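Local coordinates for quinone oxidoreductase (Coxiella burnetii, PDB 3TQH), which binds NADPH and probably uses it to reduce quinones, as a member of the medium-chain dehydrogenase/reductase family, at residues E124-L129 with K280-D285; A131-T136 with K315-V320. All coordinates share one frame; numbering follows the deposited sequence.

Overall arrangement
Both contacts use the helix 128-133 region, approached from different directions and at different depths. Contact 1 (124-129 with 280-285) is partly buried, its centre about 17 Å from the centre of the chain; it sets a loop against the C-terminal end of helix 272-283 through aliphatic packing, with a sulfate on the far side of its first segment. Contact 2 (131-136 with 315-320) is buried, about 9 Å from that centre, and joins the helical segment to strand 315-319 through a water-bridged lysine near the NADPH and the packing of Ser-133 on Val-317. Their centres lie about 13 Å apart. Leu-129 packs on Val-317 and Val-282 on Leu-134, making the two regions continuous.

Contact 1. Residues E124-L129 with K280-D285; sequences EKLSFL and KLVSED. With SO4 (sulfate ion), chain D.
The backbones of Lys-125 and Ser-283 come closest, their CA atoms 5.3 Å apart, where the loop before helix 128-133 passes the last turn of helix 272-283. The side chains of this pair meet at their bases, CB of Lys-125 lying 3.7 Å from CB of Ser-283. Beyond CB the lysine chain bends at chi2 and chi3, passing Ser-283 O at CE before its amino group turns off from the helix. Ser-283 turns its hydroxyl back on its own helix: chi1 of 58° sets OG between the backbone N and the carbonyl carbon, and OG donates to Lys-280 O over 2.6 Å. The donor is tilted 25° from the carbonyl plane, and the same oxygen accepts Glu-284 N, so two donors grip it.

Deeper in, Leu-126 and Val-282 form the apolar part of the contact. Their side chains cross at about a right angle, with CD2 of the leucine 3.4 Å from CG1 of the valine. The branch that meets the leucine is the one standing anti to the backbone N. Just beyond, Asp-285, with positive phi, is the C-prime residue of the Schellman motif that ends the helix.

Away from this packing, Phe-128 N donates to O3 of a sulfate, probably from the crystallisation liquor, over 2.7 Å and nearly straight at 169°. The same oxygen lies at the edge of the Phe-128 ring, near its plane. The anion thus sits at the start of helix 128-133, where Ser-127 is the N-cap and its OG accepts Gln-130 N.

The contact is structural packing away from the NADPH site: Met-96 of strand 94-98 also packs on Leu-126, while Val-282 reaches Leu-134 and Ile-289. Leu-281 packs on helix 164-175, so the end of helix 272-283 is held between that helix and the loop leading into helix 128-133.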
loop_
_atom_site.group_PDB
_atom_site.type_symbol
_atom_site.label_atom_id
_atom_site.label_comp_id
_atom_site.label_asym_id
_atom_site.label_seq_id
_atom_site.Cartn_x
_atom_site.Cartn_y
_atom_site.Cartn_z
ATOM N N GLU A 124 3.969 20.963 -3.877
ATOM C CA GLU A 124 3.008 21.723 -4.690
ATOM C C GLU A 124 2.649 21.001 -5.995
ATOM O O GLU A 124 1.481 20.973 -6.392
ATOM C CB GLU A 124 3.528 23.148 -4.970
ATOM C CG GLU A 124 2.932 23.869 -6.199
ATOM C CD GLU A 124 1.434 24.190 -6.094
ATOM O OE1 GLU A 124 0.692 23.513 -5.338
ATOM O OE2 GLU A 124 0.995 25.132 -6.794
ATOM N N LYS A 125 3.649 20.406 -6.641
ATOM C CA LYS A 125 3.448 19.739 -7.934
ATOM C C LYS A 125 2.580 18.480 -7.842
ATOM O O LYS A 125 1.996 18.066 -8.841
ATOM C CB LYS A 125 4.795 19.388 -8.571
ATOM C CG LYS A 125 5.628 20.589 -8.959
ATOM C CD LYS A 125 5.186 21.191 -10.285
ATOM C CE LYS A 125 5.718 20.394 -11.472
ATOM N NZ LYS A 125 5.474 21.094 -12.761
ATOM N N LEU A 126 2.511 17.875 -6.657
ATOM C CA LEU A 126 1.664 16.705 -6.422
ATOM C C LEU A 126 0.192 17.097 -6.332
ATOM O O LEU A 126 -0.153 18.037 -5.620
ATOM C CB LEU A 126 2.051 16.004 -5.109
ATOM C CG LEU A 126 3.302 15.125 -5.042
ATOM C CD1 LEU A 126 3.506 14.610 -3.613
ATOM C CD2 LEU A 126 3.190 13.962 -6.009
ATOM N N SER A 127 -0.678 16.376 -7.033
ATOM C CA SER A 127 -2.111 16.519 -6.806
ATOM C C SER A 127 -2.459 15.829 -5.489
ATOM O O SER A 127 -1.696 14.997 -4.997
ATOM C CB SER A 127 -2.914 15.905 -7.951
ATOM O OG SER A 127 -2.934 14.491 -7.864
ATOM N N PHE A 128 -3.604 16.183 -4.920
ATOM C CA PHE A 128 -4.096 15.531 -3.709
ATOM C C PHE A 128 -4.355 14.033 -3.929
ATOM O O PHE A 128 -4.032 13.214 -3.070
ATOM C CB PHE A 128 -5.368 16.225 -3.199
ATOM C CG PHE A 128 -5.108 17.532 -2.500
ATOM C CD1 PHE A 128 -5.340 18.740 -3.140
ATOM C CD2 PHE A 128 -4.623 17.553 -1.196
ATOM C CE1 PHE A 128 -5.106 19.945 -2.498
ATOM C CE2 PHE A 128 -4.386 18.755 -0.544
ATOM C CZ PHE A 128 -4.630 19.955 -1.196
ATOM N N LEU A 129 -4.931 13.685 -5.079
ATOM C CA LEU A 129 -5.163 12.288 -5.447
ATOM C C LEU A 129 -3.858 11.487 -5.512
ATOM O O LEU A 129 -3.791 10.352 -5.023
ATOM C CB LEU A 129 -5.892 12.197 -6.789
ATOM C CG LEU A 129 -7.333 12.711 -6.800
ATOM C CD1 LEU A 129 -7.812 12.922 -8.226
ATOM C CD2 LEU A 129 -8.251 11.759 -6.040
ATOM N N LYS A 280 8.931 13.448 -4.000
ATOM C CA LYS A 280 9.770 14.254 -4.887
ATOM C C LYS A 280 9.877 13.601 -6.272
ATOM O O LYS A 280 9.695 14.265 -7.296
ATOM C CB LYS A 280 11.163 14.444 -4.281
ATOM C CG LYS A 280 11.923 15.627 -4.856
ATOM C CD LYS A 280 13.225 15.877 -4.099
ATOM C CE LYS A 280 13.899 17.151 -4.568
ATOM N NZ LYS A 280 15.250 17.290 -3.975
ATOM N N LEU A 281 10.159 12.298 -6.284
ATOM C CA LEU A 281 10.223 11.514 -7.517
ATOM C C LEU A 281 8.947 11.667 -8.325
ATOM O O LEU A 281 8.997 11.903 -9.531
ATOM C CB LEU A 281 10.450 10.025 -7.217
ATOM C CG LEU A 281 11.794 9.577 -6.631
ATOM C CD1 LEU A 281 11.812 8.055 -6.496
ATOM C CD2 LEU A 281 12.976 10.054 -7.472
ATOM N N VAL A 282 7.802 11.541 -7.659
ATOM C CA VAL A 282 6.516 11.665 -8.347
ATOM C C VAL A 282 6.318 13.060 -8.939
ATOM O O VAL A 282 5.837 13.191 -10.062
ATOM C CB VAL A 282 5.329 11.327 -7.427
ATOM C CG1 VAL A 282 4.016 11.454 -8.194
ATOM C CG2 VAL A 282 5.479 9.931 -6.852
ATOM N N SER A 283 6.699 14.094 -8.191
ATOM C CA SER A 283 6.571 15.474 -8.669
ATOM C C SER A 283 7.510 15.777 -9.834
ATOM O O SER A 283 7.198 16.611 -10.675
ATOM C CB SER A 283 6.812 16.475 -7.536
ATOM O OG SER A 283 8.090 16.296 -6.952
ATOM N N GLU A 284 8.652 15.095 -9.882
ATOM C CA GLU A 284 9.639 15.286 -10.952
ATOM C C GLU A 284 9.414 14.344 -12.156
ATOM O O GLU A 284 10.284 14.226 -13.022
ATOM C CB GLU A 284 11.062 15.107 -10.387
ATOM C CG GLU A 284 11.473 16.192 -9.389
ATOM C CD GLU A 284 12.819 15.929 -8.709
ATOM O OE1 GLU A 284 13.259 14.759 -8.646
ATOM O OE2 GLU A 284 13.434 16.902 -8.219
ATOM N N ASP A 285 8.248 13.695 -12.209
ATOM C CA ASP A 285 7.923 12.698 -13.243
ATOM C C ASP A 285 8.988 11.589 -13.358
ATOM O O ASP A 285 9.258 11.084 -14.450
ATOM C CB ASP A 285 7.673 13.376 -14.609
ATOM C CG ASP A 285 6.349 14.167 -14.663
ATOM O OD1 ASP A 285 5.525 14.074 -13.728
ATOM O OD2 ASP A 285 6.124 14.884 -15.665
HETATM S S SO4 D . -6.368 17.595 -6.923
HETATM O O1 SO4 D . -7.487 18.159 -6.170
HETATM O O2 SO4 D . -6.323 18.188 -8.262
HETATM O O3 SO4 D . -5.106 17.926 -6.263
HETATM O O4 SO4 D . -6.535 16.144 -7.014
#

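Contact 2. Residues A131-T136 with K315-V320; sequences AASLPT and KLVFKV
Ser-133 faces two residues of strand 315-319, Lys-315 and Val-317, which alternate with Leu-316 and so send their side chains from the same face of the strand toward the helical segment. The lysine chain wraps round the carbonyl oxygen of Ser-133. It is bent at chi2 and chi3 (both -64°), which curls CG, CD and CE round the front of that oxygen instead of extending them, and CE lies 3.6 Å from Ser-133 O. The amino group and this oxygen are joined through a water: Lys-315 NZ donates to it over 2.8 Å, and it donates in turn to Ser-133 O over 2.9 Å. NZ has a second, direct partner in Leu-45 O, so the buried amino group is tied to two parts of the backbone, one of them by way of the water.

Val-317 meets the other end of the serine. Ser-133 OG lies over its branch point, 3.7 Å from Val-317 CB and 3.8 Å from Val-317 CG2, a van der Waals approach to aliphatic carbon. With chi1 at -66°, OG lies beside the serine's own backbone N and bonds to Leu-129 O one turn earlier, so its polar need is met within the helix while its flank rests on the valine.

The contact lies beside the NADPH pocket: Thr-136 touches the cofactor, and the side chain of Lys-315 comes within about 5 Å of it, nearest atoms, and close to the NADPH-binding Gly-164.

Strand 315-319 pairs in parallel with strand 291-295 and antiparallel with strand 36-44. The helical segment thus has strand 36-44 against Ala-132 and Ser-133, strand 315-319 against Ser-133, and strand 94-98 against Ala-131, Leu-134, Pro-135 and Thr-136.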
loop_
_atom_site.group_PDB
_atom_site.type_symbol
_atom_site.label_atom_id
_atom_site.label_comp_id
_atom_site.label_asym_id
_atom_site.label_seq_id
_atom_site.Cartn_x
_atom_site.Cartn_y
_atom_site.Cartn_z
ATOM N N ALA A 131 -1.068 12.331 -3.933
ATOM C CA ALA A 131 -0.521 12.328 -2.577
ATOM C C ALA A 131 -1.156 11.261 -1.679
ATOM O O ALA A 131 -0.474 10.683 -0.841
ATOM C CB ALA A 131 -0.657 13.706 -1.941
ATOM N N ALA A 132 -2.455 11.013 -1.846
ATOM C CA ALA A 132 -3.169 10.034 -1.020
ATOM C C ALA A 132 -2.924 8.607 -1.497
ATOM O O ALA A 132 -3.102 7.664 -0.744
ATOM C CB ALA A 132 -4.668 10.328 -1.014
ATOM N N SER A 133 -2.518 8.454 -2.752
ATOM C CA SER A 133 -2.283 7.136 -3.340
ATOM C C SER A 133 -0.891 6.585 -3.042
ATOM O O SER A 133 -0.635 5.398 -3.240
ATOM C CB SER A 133 -2.505 7.198 -4.851
ATOM O OG SER A 133 -3.867 7.472 -5.149
ATOM N N LEU A 134 -0.008 7.440 -2.546
ATOM C CA LEU A 134 1.411 7.115 -2.423
ATOM C C LEU A 134 1.865 6.444 -1.110
ATOM O O LEU A 134 2.646 5.499 -1.165
ATOM C CB LEU A 134 2.240 8.384 -2.667
ATOM C CG LEU A 134 3.750 8.233 -2.856
ATOM C CD1 LEU A 134 4.090 7.340 -4.044
ATOM C CD2 LEU A 134 4.383 9.602 -3.011
ATOM N N PRO A 135 1.410 6.931 0.065
ATOM C CA PRO A 135 2.060 6.529 1.322
ATOM C C PRO A 135 2.209 5.022 1.585
ATOM O O PRO A 135 3.335 4.548 1.722
ATOM C CB PRO A 135 1.179 7.188 2.388
ATOM C CG PRO A 135 0.657 8.386 1.722
ATOM C CD PRO A 135 0.380 7.953 0.316
ATOM N N THR A 136 1.109 4.273 1.645
ATOM C CA THR A 136 1.207 2.845 1.953
ATOM C C THR A 136 1.947 2.082 0.850
ATOM O O THR A 136 2.946 1.417 1.123
ATOM C CB THR A 136 -0.175 2.191 2.221
ATOM O OG1 THR A 136 -0.688 2.657 3.476
ATOM C CG2 THR A 136 -0.047 0.665 2.275
ATOM N N LYS A 315 -3.591 1.907 -8.455
ATOM C CA LYS A 315 -4.291 2.339 -7.247
ATOM C C LYS A 315 -5.719 2.768 -7.524
ATOM O O LYS A 315 -6.007 3.366 -8.566
ATOM C CB LYS A 315 -3.553 3.515 -6.601
ATOM C CG LYS A 315 -2.197 3.185 -5.990
ATOM C CD LYS A 315 -2.278 2.219 -4.810
ATOM C CE LYS A 315 -3.048 2.791 -3.620
ATOM N NZ LYS A 315 -2.981 1.887 -2.436
ATOM N N LEU A 316 -6.608 2.440 -6.584
ATOM C CA LEU A 316 -7.946 3.011 -6.532
ATOM C C LEU A 316 -7.898 4.116 -5.491
ATOM O O LEU A 316 -7.188 3.995 -4.484
ATOM C CB LEU A 316 -8.988 1.964 -6.128
ATOM C CG LEU A 316 -9.076 0.673 -6.948
ATOM C CD1 LEU A 316 -10.162 -0.229 -6.370
ATOM C CD2 LEU A 316 -9.337 0.966 -8.420
ATOM N N VAL A 317 -8.645 5.192 -5.721
ATOM C CA VAL A 317 -8.635 6.319 -4.794
ATOM C C VAL A 317 -10.003 6.986 -4.671
ATOM O O VAL A 317 -10.762 7.079 -5.642
ATOM C CB VAL A 317 -7.560 7.363 -5.202
ATOM C CG1 VAL A 317 -7.898 7.994 -6.544
ATOM C CG2 VAL A 317 -7.402 8.430 -4.122
ATOM N N PHE A 318 -10.319 7.418 -3.452
ATOM C CA PHE A 318 -11.495 8.234 -3.205
ATOM C C PHE A 318 -11.121 9.701 -3.366
ATOM O O PHE A 318 -10.150 10.170 -2.769
ATOM C CB PHE A 318 -12.045 8.019 -1.787
ATOM C CG PHE A 318 -12.724 6.695 -1.582
ATOM C CD1 PHE A 318 -13.832 6.338 -2.346
ATOM C CD2 PHE A 318 -12.280 5.816 -0.593
ATOM C CE1 PHE A 318 -14.472 5.120 -2.147
ATOM C CE2 PHE A 318 -12.916 4.595 -0.391
ATOM C CZ PHE A 318 -14.012 4.245 -1.166
ATOM N N LYS A 319 -11.888 10.413 -4.182
ATOM C CA LYS A 319 -11.828 11.863 -4.217
ATOM C C LYS A 319 -12.896 12.362 -3.254
ATOM O O LYS A 319 -14.089 12.226 -3.519
ATOM C CB LYS A 319 -12.087 12.383 -5.629
ATOM C CG LYS A 319 -12.296 13.887 -5.723
ATOM C CD LYS A 319 -12.584 14.328 -7.159
ATOM C CE LYS A 319 -11.516 15.267 -7.690
ATOM N NZ LYS A 319 -11.437 16.522 -6.881
ATOM N N VAL A 320 -12.462 12.917 -2.126
ATOM C CA VAL A 320 -13.384 13.389 -1.096
ATOM C C VAL A 320 -13.761 14.847 -1.374
ATOM O O VAL A 320 -14.909 15.244 -1.185
ATOM C CB VAL A 320 -12.782 13.212 0.312
ATOM C CG1 VAL A 320 -13.753 13.680 1.374
ATOM C CG2 VAL A 320 -12.419 11.754 0.541
HETATM O O HOH W 1 -1.005 3.348 -1.169
#